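Local coordinates for protein 2-polyprenyl-6-methoxyphenol hydroxylase-like FAD-dependent oxidoreductase (Streptomyces sp. NRRL 11266, PDB 6UI5) that binds flavin-adenine dinucleotide and belongs to the FAD-dependent oxidoreductases related to the aromatic-ring hydroxylases, with a Rossmann-type FAD-binding domain, at residues Y264-Y274 and D284-Y292; V170-R178 and Q343-L354. One frame throughout, in Å; residues are numbered along the deposited sequence.

Contact 1 (Y264-Y274 and D284-Y292); sequences YSIVTRNAEQY and DAAHVHYPY. With FAD (flavin-adenine dinucleotide), chain C.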
loop_
_atom_site.group_PDB
_atom_site.type_symbol
_atom_site.label_atom_id
_atom_site.label_comp_id
_atom_site.label_asym_id
_atom_site.label_seq_id
_atom_site.Cartn_x
_atom_site.Cartn_y
_atom_site.Cartn_z
ATOM N N TYR A 264 10.461 -26.995 -6.790
ATOM C CA TYR A 264 10.139 -25.764 -7.511
ATOM C C TYR A 264 10.857 -24.593 -6.850
ATOM O O TYR A 264 11.028 -24.564 -5.627
ATOM C CB TYR A 264 8.624 -25.516 -7.560
ATOM C CG TYR A 264 8.060 -24.914 -6.284
ATOM C CD1 TYR A 264 8.067 -23.536 -6.080
ATOM C CD2 TYR A 264 7.526 -25.722 -5.285
ATOM C CE1 TYR A 264 7.576 -22.983 -4.918
ATOM C CE2 TYR A 264 7.014 -25.170 -4.117
ATOM C CZ TYR A 264 7.049 -23.798 -3.940
ATOM O OH TYR A 264 6.558 -23.215 -2.786
ATOM N N SER A 265 11.280 -23.623 -7.665
ATOM C CA SER A 265 11.716 -22.332 -7.148
ATOM C C SER A 265 10.850 -21.279 -7.830
ATOM O O SER A 265 10.262 -21.535 -8.879
ATOM C CB SER A 265 13.247 -22.042 -7.384
ATOM O OG SER A 265 13.635 -22.211 -8.741
ATOM N N ILE A 266 10.739 -20.101 -7.227
ATOM C CA ILE A 266 9.851 -19.053 -7.746
ATOM C C ILE A 266 10.681 -17.837 -8.077
ATOM O O ILE A 266 11.384 -17.307 -7.207
ATOM C CB ILE A 266 8.750 -18.672 -6.749
ATOM C CG1 ILE A 266 7.701 -19.772 -6.679
ATOM C CG2 ILE A 266 8.108 -17.311 -7.146
ATOM C CD1 ILE A 266 6.995 -20.010 -8.016
ATOM N N VAL A 267 10.565 -17.361 -9.313
ATOM C CA VAL A 267 10.975 -16.007 -9.657
ATOM C C VAL A 267 9.765 -15.264 -10.201
ATOM O O VAL A 267 8.741 -15.860 -10.517
ATOM C CB VAL A 267 12.118 -15.978 -10.675
ATOM C CG1 VAL A 267 13.446 -16.388 -9.990
ATOM C CG2 VAL A 267 11.759 -16.871 -11.841
ATOM N N THR A 268 9.919 -13.945 -10.343
ATOM C CA THR A 268 8.855 -13.032 -10.762
ATOM C C THR A 268 9.278 -12.321 -12.041
ATOM O O THR A 268 10.219 -11.521 -12.029
ATOM C CB THR A 268 8.578 -12.009 -9.673
ATOM O OG1 THR A 268 8.320 -12.684 -8.439
ATOM C CG2 THR A 268 7.371 -11.152 -10.058
ATOM N N ARG A 269 8.591 -12.598 -13.148
ATOM C CA ARG A 269 8.968 -11.996 -14.422
ATOM C C ARG A 269 7.739 -11.599 -15.218
ATOM O O ARG A 269 6.670 -12.221 -15.116
ATOM C CB ARG A 269 9.852 -12.920 -15.297
ATOM C CG ARG A 269 11.140 -13.423 -14.585
ATOM C CD ARG A 269 12.370 -12.459 -14.698
ATOM N NE ARG A 269 13.509 -13.100 -14.040
ATOM C CZ ARG A 269 13.780 -13.048 -12.737
ATOM N NH1 ARG A 269 13.034 -12.269 -11.913
ATOM N NH2 ARG A 269 14.860 -13.733 -12.269
ATOM N N ASN A 270 7.909 -10.541 -16.013
ATOM C CA ASN A 270 6.904 -10.126 -16.975
ATOM C C ASN A 270 7.623 -9.846 -18.288
ATOM O O ASN A 270 8.513 -8.996 -18.338
ATOM C CB ASN A 270 6.141 -8.904 -16.454
ATOM C CG ASN A 270 4.812 -8.692 -17.155
ATOM O OD1 ASN A 270 4.205 -9.652 -17.636
ATOM N ND2 ASN A 270 4.336 -7.420 -17.199
ATOM N N ALA A 271 7.277 -10.598 -19.335
ATOM C CA ALA A 271 7.823 -10.330 -20.660
ATOM C C ALA A 271 7.589 -8.869 -21.049
ATOM O O ALA A 271 6.533 -8.294 -20.769
ATOM C CB ALA A 271 7.179 -11.264 -21.689
ATOM N N GLU A 272 8.597 -8.263 -21.684
ATOM C CA GLU A 272 8.492 -6.861 -22.088
ATOM C C GLU A 272 7.510 -6.662 -23.240
ATOM O O GLU A 272 6.833 -5.634 -23.305
ATOM C CB GLU A 272 9.870 -6.341 -22.481
ATOM C CG GLU A 272 9.878 -4.881 -22.831
ATOM C CD GLU A 272 11.155 -4.450 -23.517
ATOM O OE1 GLU A 272 12.223 -5.046 -23.234
ATOM O OE2 GLU A 272 11.079 -3.511 -24.341
ATOM N N GLN A 273 7.413 -7.631 -24.140
ATOM C CA GLN A 273 6.554 -7.563 -25.317
ATOM C C GLN A 273 5.856 -8.912 -25.427
ATOM O O GLN A 273 6.527 -9.917 -25.686
ATOM C CB GLN A 273 7.371 -7.267 -26.587
ATOM C CG GLN A 273 8.050 -5.922 -26.583
ATOM C CD GLN A 273 7.040 -4.778 -26.475
ATOM O OE1 GLN A 273 5.919 -4.874 -26.985
ATOM N NE2 GLN A 273 7.430 -3.700 -25.794
ATOM N N TYR A 274 4.530 -8.966 -25.226
ATOM C CA TYR A 274 3.875 -10.256 -25.419
ATOM C C TYR A 274 3.709 -10.586 -26.888
ATOM O O TYR A 274 3.134 -11.637 -27.205
ATOM C CB TYR A 274 2.493 -10.342 -24.762
ATOM C CG TYR A 274 2.413 -10.243 -23.253
ATOM C CD1 TYR A 274 3.487 -9.815 -22.498
ATOM C CD2 TYR A 274 1.241 -10.582 -22.584
ATOM C CE1 TYR A 274 3.401 -9.708 -21.120
ATOM C CE2 TYR A 274 1.144 -10.477 -21.193
ATOM C CZ TYR A 274 2.228 -10.026 -20.474
ATOM O OH TYR A 274 2.153 -9.891 -19.098
ATOM N N ASP A 284 2.441 -18.687 -18.770
ATOM C CA ASP A 284 3.685 -18.640 -18.005
ATOM C C ASP A 284 4.844 -18.142 -18.841
ATOM O O ASP A 284 5.731 -17.457 -18.317
ATOM C CB ASP A 284 4.012 -20.009 -17.424
ATOM C CG ASP A 284 3.627 -20.111 -15.966
ATOM O OD1 ASP A 284 2.862 -19.220 -15.504
ATOM O OD2 ASP A 284 4.082 -21.067 -15.289
ATOM N N ALA A 285 4.846 -18.444 -20.140
ATOM C CA ALA A 285 5.819 -17.823 -21.039
ATOM C C ALA A 285 5.762 -16.290 -21.008
ATOM O O ALA A 285 6.763 -15.635 -21.313
ATOM C CB ALA A 285 5.598 -18.332 -22.465
ATOM N N ALA A 286 4.623 -15.690 -20.669
ATOM C CA ALA A 286 4.573 -14.237 -20.613
ATOM C C ALA A 286 4.809 -13.689 -19.212
ATOM O O ALA A 286 5.329 -12.568 -19.084
ATOM C CB ALA A 286 3.229 -13.718 -21.158
ATOM N N HIS A 287 4.487 -14.459 -18.167
ATOM C CA HIS A 287 4.535 -13.898 -16.822
ATOM C C HIS A 287 4.388 -15.022 -15.809
ATOM O O HIS A 287 3.572 -15.937 -16.005
ATOM C CB HIS A 287 3.413 -12.851 -16.621
ATOM C CG HIS A 287 2.126 -13.262 -17.253
ATOM N ND1 HIS A 287 1.242 -14.125 -16.639
ATOM C CD2 HIS A 287 1.613 -13.004 -18.480
ATOM C CE1 HIS A 287 0.220 -14.356 -17.453
ATOM N NE2 HIS A 287 0.420 -13.689 -18.576
ATOM N N VAL A 288 5.154 -14.916 -14.715
ATOM C CA VAL A 288 5.191 -15.912 -13.643
ATOM C C VAL A 288 5.461 -15.199 -12.327
ATOM O O VAL A 288 6.030 -14.105 -12.300
ATOM C CB VAL A 288 6.287 -16.988 -13.841
ATOM C CG1 VAL A 288 6.016 -17.827 -15.105
ATOM C CG2 VAL A 288 7.635 -16.320 -13.889
ATOM N N HIS A 289 5.094 -15.853 -11.224
ATOM C CA HIS A 289 5.093 -15.235 -9.899
ATOM C C HIS A 289 4.654 -16.319 -8.930
ATOM O O HIS A 289 4.268 -17.415 -9.343
ATOM C CB HIS A 289 4.147 -14.037 -9.826
ATOM C CG HIS A 289 2.825 -14.306 -10.459
ATOM N ND1 HIS A 289 1.915 -15.194 -9.927
ATOM C CD2 HIS A 289 2.286 -13.864 -11.618
ATOM C CE1 HIS A 289 0.855 -15.262 -10.716
ATOM N NE2 HIS A 289 1.055 -14.466 -11.749
ATOM N N TYR A 290 4.702 -15.995 -7.643
ATOM C CA TYR A 290 4.253 -16.940 -6.637
ATOM C C TYR A 290 2.767 -17.240 -6.835
ATOM O O TYR A 290 1.975 -16.339 -7.170
ATOM C CB TYR A 290 4.503 -16.405 -5.229
ATOM C CG TYR A 290 4.092 -17.347 -4.133
ATOM C CD1 TYR A 290 4.913 -18.401 -3.773
ATOM C CD2 TYR A 290 2.896 -17.191 -3.455
ATOM C CE1 TYR A 290 4.553 -19.281 -2.775
ATOM C CE2 TYR A 290 2.528 -18.059 -2.441
ATOM C CZ TYR A 290 3.359 -19.108 -2.107
ATOM O OH TYR A 290 3.009 -20.001 -1.111
ATOM N N PRO A 291 2.362 -18.499 -6.658
ATOM C CA PRO A 291 0.954 -18.880 -6.879
ATOM C C PRO A 291 0.028 -18.444 -5.735
ATOM O O PRO A 291 -0.001 -19.054 -4.666
ATOM C CB PRO A 291 0.996 -20.428 -6.964
ATOM C CG PRO A 291 2.392 -20.815 -6.466
ATOM C CD PRO A 291 3.300 -19.645 -6.723
ATOM N N TYR A 292 -0.737 -17.402 -5.981
ATOM C CA TYR A 292 -1.699 -16.873 -5.027
ATOM C C TYR A 292 -3.024 -16.632 -5.736
ATOM O O TYR A 292 -3.045 -16.283 -6.923
ATOM C CB TYR A 292 -1.219 -15.561 -4.427
ATOM C CG TYR A 292 -0.605 -15.624 -3.058
ATOM C CD1 TYR A 292 -1.180 -16.382 -2.046
ATOM C CD2 TYR A 292 0.532 -14.872 -2.760
ATOM C CE1 TYR A 292 -0.626 -16.403 -0.781
ATOM C CE2 TYR A 292 1.094 -14.895 -1.505
ATOM C CZ TYR A 292 0.509 -15.658 -0.522
ATOM O OH TYR A 292 1.055 -15.677 0.734
HETATM P PA FAD C . 2.538 -24.597 -18.254
HETATM O O1A FAD C . 1.502 -25.069 -17.257
HETATM O O2A FAD C . 3.897 -24.604 -17.574
HETATM O O5B FAD C . 2.440 -25.456 -19.668
HETATM C C5B FAD C . 3.440 -25.297 -20.662
HETATM C C4B FAD C . 3.451 -26.579 -21.557
HETATM O O4B FAD C . 4.238 -26.474 -22.599
HETATM C C3B FAD C . 4.010 -27.776 -20.751
HETATM O O3B FAD C . 3.272 -28.879 -21.052
HETATM C C2B FAD C . 5.454 -27.931 -21.268
HETATM O O2B FAD C . 5.914 -29.302 -20.927
HETATM C C1B FAD C . 5.279 -27.754 -22.549
HETATM N N9A FAD C . 6.438 -27.319 -23.304
HETATM C C8A FAD C . 7.428 -26.502 -22.878
HETATM N N7A FAD C . 8.269 -26.294 -23.913
HETATM C C5A FAD C . 7.782 -26.966 -24.984
HETATM C C6A FAD C . 8.230 -27.101 -26.293
HETATM N N6A FAD C . 9.338 -26.655 -27.123
HETATM N N1A FAD C . 7.551 -27.848 -27.169
HETATM C C2A FAD C . 6.412 -28.469 -26.791
HETATM N N3A FAD C . 5.965 -28.324 -25.511
HETATM C C4A FAD C . 6.646 -27.581 -24.611
HETATM N N1 FAD C . -1.948 -22.167 -10.433
HETATM C C2 FAD C . -3.187 -21.784 -9.697
HETATM O O2 FAD C . -4.112 -21.286 -10.252
HETATM N N3 FAD C . -3.258 -22.042 -8.230
HETATM C C4 FAD C . -2.117 -22.662 -7.553
HETATM O O4 FAD C . -2.142 -22.881 -6.389
HETATM C C4X FAD C . -0.879 -23.034 -8.330
HETATM N N5 FAD C . 0.214 -23.636 -7.602
HETATM C C5X FAD C . 1.451 -24.000 -8.337
HETATM C C6 FAD C . 2.504 -24.577 -7.622
HETATM C C7 FAD C . 3.672 -24.936 -8.284
HETATM C C7M FAD C . 4.629 -25.531 -7.260
HETATM C C8 FAD C . 3.817 -24.732 -9.665
HETATM C C8M FAD C . 5.141 -25.163 -10.309
HETATM C C9 FAD C . 2.760 -24.150 -10.388
HETATM C C9A FAD C . 1.565 -23.772 -9.731
HETATM N N10 FAD C . 0.423 -23.134 -10.490
HETATM C C10 FAD C . -0.794 -22.786 -9.760
HETATM C "C1'" FAD C . 0.555 -22.944 -11.948
HETATM C "C2'" FAD C . 0.392 -21.537 -12.550
HETATM O "O2'" FAD C . -0.934 -21.191 -12.702
HETATM C "C3'" FAD C . 0.936 -21.512 -13.977
HETATM O "O3'" FAD C . 1.013 -20.173 -14.354
HETATM C "C4'" FAD C . 0.063 -22.209 -15.040
HETATM O "O4'" FAD C . -0.161 -23.569 -14.801
HETATM C "C5'" FAD C . 0.896 -22.092 -16.323
HETATM O "O5'" FAD C . 0.106 -22.300 -17.459
HETATM P P FAD C . 0.797 -22.339 -18.960
HETATM O O1P FAD C . -0.071 -23.172 -19.873
HETATM O O2P FAD C . 1.108 -20.972 -19.539
HETATM O O3P FAD C . 2.279 -23.031 -18.719
#
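R269 and V288 form an antiparallel hydrogen-bonded pair, R269 N to V288 O and V288 N to R269 O both at 3.1 Å. A third backbone bond, A271 N to A286 O at 2.8 Å, extends the pairing, and R269 O also receives the CA-H of H287. Among polar side chains, the hydroxyl of Y274 donates to N270 OD1 at 2.5 Å, in the carbonyl plane and on a lone pair, which fixes the amide beside the H287 side chain. H287 CD2 approaches Y274 OH to 3.2 Å, while NE2 of the same imidazole is bonded to D303. The Y274 ring is covered on one face by A286, whose CB sits over its middle in a CH-pi contact, 3.8 Å from the ring centroid. Apolar contact continues at I266: with CG2 anti to the backbone N (chi1 -73°, measured to CG1), this methyl lies against the backbone of Y290, whereas CD1 meets P291 CD tip to tip at 3.9 Å. Three residues reach the flavin-adenine dinucleotide: D284 N bonds to phosphate oxygen O2P, P291 CB lies 3.4 Å from flavin N5, and one face of the Y264 ring receives the C7M methyl. Strand 287-288 thus pairs with the end of strand 257-271, which also pairs with strand 176-185, while Y274 packs on Y327 of helix 325-346.

Contact 2 (V170-R178 and Q343-L354); sequences VGDDWVIVR and QAQLALLYPRPL
The backbones stay well apart, with V175 CA 8.0 Å from Y350 CA, as the loop leading into strand 176-185 passes the end of helix 325-346 and the turn after it. W174 makes most of the contact. Its CG stands between the backbone N and the carbonyl carbon (chi1 67°), and the indole reaches across to the turn, where NE1 donates to Y350 O at 3.0 Å. That bond is nearly straight, 165° at the hydrogen, and the acceptor lies close to the indole plane, although the donor is tilted from the plane of the carbonyl. Farther round the same rim, W174 CH2 comes to 3.2 Å from Q343 O, also at the ring edge. W174 CZ2 rests on A347 CB at 3.8 Å, and the CD of P351, which follows a cis peptide bond, packs by NE1 and CD1. Q343, bent at chi2, turns its amide back alongside the indole and gives a weak bond from NE2 to D173 OD2; the stronger partner of that carboxylate is T268. V175 CG2 presses on the Y350 ring at CE2, 3.3 Å away, and V177 CG2 meets L346 CD1. Y357 of the second subunit bonds to D172 N and packs on Q343. A strand-leading loop thus packs on a helix end beside the second subunit, its tryptophan wedged against the turn linking helices 325-346 and 352-365.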
loop_
_atom_site.group_PDB
_atom_site.type_symbol
_atom_site.label_atom_id
_atom_site.label_comp_id
_atom_site.label_asym_id
_atom_site.label_seq_id
_atom_site.Cartn_x
_atom_site.Cartn_y
_atom_site.Cartn_z
ATOM N N VAL A 170 11.398 -9.537 -17.837
ATOM C CA VAL A 170 11.732 -8.486 -16.884
ATOM C C VAL A 170 11.235 -8.857 -15.493
ATOM O O VAL A 170 10.065 -9.228 -15.327
ATOM C CB VAL A 170 11.111 -7.157 -17.336
ATOM C CG1 VAL A 170 11.322 -6.089 -16.259
ATOM C CG2 VAL A 170 11.679 -6.749 -18.700
ATOM N N GLY A 171 12.093 -8.710 -14.489
ATOM C CA GLY A 171 11.652 -8.820 -13.111
ATOM C C GLY A 171 12.800 -9.003 -12.138
ATOM O O GLY A 171 13.972 -9.021 -12.511
ATOM N N ASP A 172 12.426 -9.138 -10.864
ATOM C CA ASP A 172 13.397 -9.271 -9.787
ATOM C C ASP A 172 12.720 -9.851 -8.551
ATOM O O ASP A 172 11.498 -9.861 -8.444
ATOM C CB ASP A 172 14.051 -7.935 -9.468
ATOM C CG ASP A 172 15.522 -8.079 -9.148
ATOM O OD1 ASP A 172 16.121 -9.095 -9.564
ATOM O OD2 ASP A 172 16.078 -7.183 -8.483
ATOM N N ASP A 173 13.528 -10.387 -7.634
ATOM C CA ASP A 173 13.019 -10.896 -6.363
ATOM C C ASP A 173 14.020 -10.583 -5.273
ATOM O O ASP A 173 15.229 -10.643 -5.505
ATOM C CB ASP A 173 12.749 -12.411 -6.402
ATOM C CG ASP A 173 11.659 -12.790 -7.420
ATOM O OD1 ASP A 173 12.062 -13.035 -8.584
ATOM O OD2 ASP A 173 10.430 -12.832 -7.065
ATOM N N TRP A 174 13.514 -10.195 -4.100
ATOM C CA TRP A 174 14.373 -10.026 -2.930
ATOM C C TRP A 174 14.500 -11.306 -2.110
ATOM O O TRP A 174 15.283 -11.351 -1.155
ATOM C CB TRP A 174 13.858 -8.894 -2.030
ATOM C CG TRP A 174 12.536 -9.170 -1.375
ATOM C CD1 TRP A 174 12.325 -9.724 -0.140
ATOM C CD2 TRP A 174 11.231 -8.881 -1.917
ATOM N NE1 TRP A 174 10.964 -9.806 0.113
ATOM C CE2 TRP A 174 10.278 -9.294 -0.961
ATOM C CE3 TRP A 174 10.781 -8.311 -3.112
ATOM C CZ2 TRP A 174 8.897 -9.156 -1.172
ATOM C CZ3 TRP A 174 9.410 -8.181 -3.320
ATOM C CH2 TRP A 174 8.488 -8.617 -2.360
ATOM N N VAL A 175 13.735 -12.331 -2.451
ATOM C CA VAL A 175 13.880 -13.638 -1.840
ATOM C C VAL A 175 13.495 -14.669 -2.889
ATOM O O VAL A 175 12.677 -14.401 -3.782
ATOM C CB VAL A 175 13.023 -13.753 -0.558
ATOM C CG1 VAL A 175 11.536 -13.586 -0.892
ATOM C CG2 VAL A 175 13.313 -15.098 0.168
ATOM N N ILE A 176 14.118 -15.841 -2.803
ATOM C CA ILE A 176 13.811 -16.955 -3.694
ATOM C C ILE A 176 12.963 -17.957 -2.921
ATOM O O ILE A 176 13.444 -18.592 -1.977
ATOM C CB ILE A 176 15.078 -17.618 -4.253
ATOM C CG1 ILE A 176 15.952 -16.598 -4.983
ATOM C CG2 ILE A 176 14.673 -18.713 -5.206
ATOM C CD1 ILE A 176 15.175 -15.684 -5.965
ATOM N N VAL A 177 11.701 -18.101 -3.315
ATOM C CA VAL A 177 10.808 -19.062 -2.672
ATOM C C VAL A 177 11.017 -20.441 -3.283
ATOM O O VAL A 177 11.029 -20.600 -4.513
ATOM C CB VAL A 177 9.348 -18.625 -2.804
ATOM C CG1 VAL A 177 8.428 -19.644 -2.133
ATOM C CG2 VAL A 177 9.170 -17.251 -2.199
ATOM N N ARG A 178 11.132 -21.450 -2.422
ATOM C CA ARG A 178 11.422 -22.824 -2.815
ATOM C C ARG A 178 10.478 -23.768 -2.091
ATOM O O ARG A 178 10.066 -23.513 -0.953
ATOM C CB ARG A 178 12.845 -23.225 -2.453
ATOM C CG ARG A 178 13.030 -23.157 -0.948
ATOM C CD ARG A 178 13.667 -21.871 -0.539
ATOM N NE ARG A 178 15.054 -21.920 -0.945
ATOM C CZ ARG A 178 15.740 -20.889 -1.394
ATOM N NH1 ARG A 178 15.176 -19.688 -1.509
ATOM N NH2 ARG A 178 17.005 -21.065 -1.744
ATOM N N GLN A 343 3.910 -10.016 -5.559
ATOM C CA GLN A 343 5.093 -9.563 -4.833
ATOM C C GLN A 343 4.685 -8.752 -3.604
ATOM O O GLN A 343 5.280 -8.897 -2.522
ATOM C CB GLN A 343 5.990 -8.739 -5.761
ATOM C CG GLN A 343 6.740 -9.534 -6.821
ATOM C CD GLN A 343 7.704 -10.575 -6.243
ATOM O OE1 GLN A 343 7.295 -11.605 -5.682
ATOM N NE2 GLN A 343 9.001 -10.292 -6.368
ATOM N N ALA A 344 3.629 -7.924 -3.745
ATOM C CA ALA A 344 3.141 -7.150 -2.608
ATOM C C ALA A 344 2.609 -8.064 -1.519
ATOM O O ALA A 344 2.859 -7.829 -0.337
ATOM C CB ALA A 344 2.051 -6.155 -3.034
ATOM N N GLN A 345 1.881 -9.115 -1.892
ATOM C CA GLN A 345 1.479 -10.104 -0.893
ATOM C C GLN A 345 2.695 -10.720 -0.209
ATOM O O GLN A 345 2.699 -10.882 1.017
ATOM C CB GLN A 345 0.594 -11.191 -1.522
ATOM C CG GLN A 345 -0.863 -10.727 -1.754
ATOM C CD GLN A 345 -1.753 -11.825 -2.339
ATOM O OE1 GLN A 345 -2.007 -12.848 -1.684
ATOM N NE2 GLN A 345 -2.215 -11.628 -3.591
ATOM N N LEU A 346 3.751 -11.044 -0.966
ATOM C CA LEU A 346 4.911 -11.669 -0.319
ATOM C C LEU A 346 5.539 -10.734 0.712
ATOM O O LEU A 346 6.058 -11.195 1.739
ATOM C CB LEU A 346 5.957 -12.093 -1.354
ATOM C CG LEU A 346 5.661 -13.360 -2.163
ATOM C CD1 LEU A 346 6.865 -13.759 -3.009
ATOM C CD2 LEU A 346 5.236 -14.505 -1.253
ATOM N N ALA A 347 5.461 -9.416 0.487
ATOM C CA ALA A 347 6.156 -8.492 1.381
ATOM C C ALA A 347 5.454 -8.331 2.714
ATOM O O ALA A 347 5.962 -7.596 3.563
ATOM C CB ALA A 347 6.324 -7.125 0.719
ATOM N N LEU A 348 4.301 -8.974 2.912
ATOM C CA LEU A 348 3.706 -9.098 4.239
ATOM C C LEU A 348 4.149 -10.368 4.955
ATOM O O LEU A 348 3.695 -10.626 6.077
ATOM C CB LEU A 348 2.173 -9.060 4.164
ATOM C CG LEU A 348 1.523 -7.754 3.701
ATOM C CD1 LEU A 348 1.653 -7.578 2.229
ATOM C CD2 LEU A 348 0.054 -7.673 4.109
ATOM N N LEU A 349 5.028 -11.154 4.338
ATOM C CA LEU A 349 5.503 -12.397 4.910
ATOM C C LEU A 349 6.984 -12.362 5.241
ATOM O O LEU A 349 7.393 -12.770 6.331
ATOM C CB LEU A 349 5.198 -13.539 3.935
ATOM C CG LEU A 349 3.698 -13.770 3.827
ATOM C CD1 LEU A 349 3.410 -14.747 2.720
ATOM C CD2 LEU A 349 3.187 -14.294 5.158
ATOM N N TYR A 350 7.799 -11.856 4.333
ATOM C CA TYR A 350 9.223 -12.007 4.472
ATOM C C TYR A 350 9.964 -10.874 3.777
ATOM O O TYR A 350 9.562 -10.438 2.719
ATOM C CB TYR A 350 9.638 -13.371 3.902
ATOM C CG TYR A 350 11.117 -13.669 3.999
ATOM C CD1 TYR A 350 11.650 -14.316 5.117
ATOM C CD2 TYR A 350 11.985 -13.305 2.978
ATOM C CE1 TYR A 350 13.005 -14.589 5.206
ATOM C CE2 TYR A 350 13.336 -13.557 3.068
ATOM C CZ TYR A 350 13.844 -14.207 4.175
ATOM O OH TYR A 350 15.197 -14.460 4.242
ATOM N N PRO A 351 11.083 -10.420 4.351
ATOM C CA PRO A 351 11.621 -10.837 5.652
ATOM C C PRO A 351 10.779 -10.262 6.765
ATOM O O PRO A 351 9.930 -9.395 6.507
ATOM C CB PRO A 351 13.032 -10.256 5.668
ATOM C CG PRO A 351 13.030 -9.181 4.643
ATOM C CD PRO A 351 12.024 -9.576 3.600
ATOM N N ARG A 352 10.973 -10.740 7.987
ATOM C CA ARG A 352 10.034 -10.368 9.037
ATOM C C ARG A 352 10.114 -8.893 9.428
ATOM O O ARG A 352 9.090 -8.368 9.886
ATOM C CB ARG A 352 10.201 -11.280 10.261
ATOM C CG ARG A 352 10.826 -10.617 11.457
ATOM C CD ARG A 352 10.815 -11.536 12.674
ATOM N NE ARG A 352 11.856 -12.559 12.587
ATOM C CZ ARG A 352 11.628 -13.840 12.302
ATOM N NH1 ARG A 352 10.383 -14.270 12.086
ATOM N NH2 ARG A 352 12.644 -14.698 12.232
ATOM N N PRO A 353 11.256 -8.188 9.324
ATOM C CA PRO A 353 11.213 -6.719 9.539
ATOM C C PRO A 353 10.301 -5.970 8.565
ATOM O O PRO A 353 9.500 -5.106 8.975
ATOM C CB PRO A 353 12.680 -6.295 9.365
ATOM C CG PRO A 353 13.363 -7.477 8.697
ATOM C CD PRO A 353 12.646 -8.672 9.203
ATOM N N LEU A 354 10.441 -6.248 7.266
ATOM C CA LEU A 354 9.544 -5.674 6.277
ATOM C C LEU A 354 8.093 -6.035 6.588
ATOM O O LEU A 354 7.238 -5.152 6.694
ATOM C CB LEU A 354 9.951 -6.149 4.880
ATOM C CG LEU A 354 9.139 -5.644 3.677
ATOM C CD1 LEU A 354 9.361 -4.120 3.411
ATOM C CD2 LEU A 354 9.449 -6.473 2.422
#

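In the fold
From the N terminus, the chain first meets segment 170-178, which runs from strand 169-170 through a loop into strand 176-185, and later passes through 264-274, on strand 257-271. Only nine residues, including strand 279-281 of the parallel sheet, separate this from 284-292, so contact 1 closes a short loop. Contact 2 closes a much longer one of 164 residues when 343-354 arrives, and the short loop falls wholly within it. The two contacts meet on the antiparallel sheet, where strands 257-271 and 176-185 are neighbours: N270 N probably bonds to V170 O, and Y292 OH packs on L349 CD1. Together they connect the flavin-adenine dinucleotide pocket, through this sheet, to helices 325-346 and 352-365.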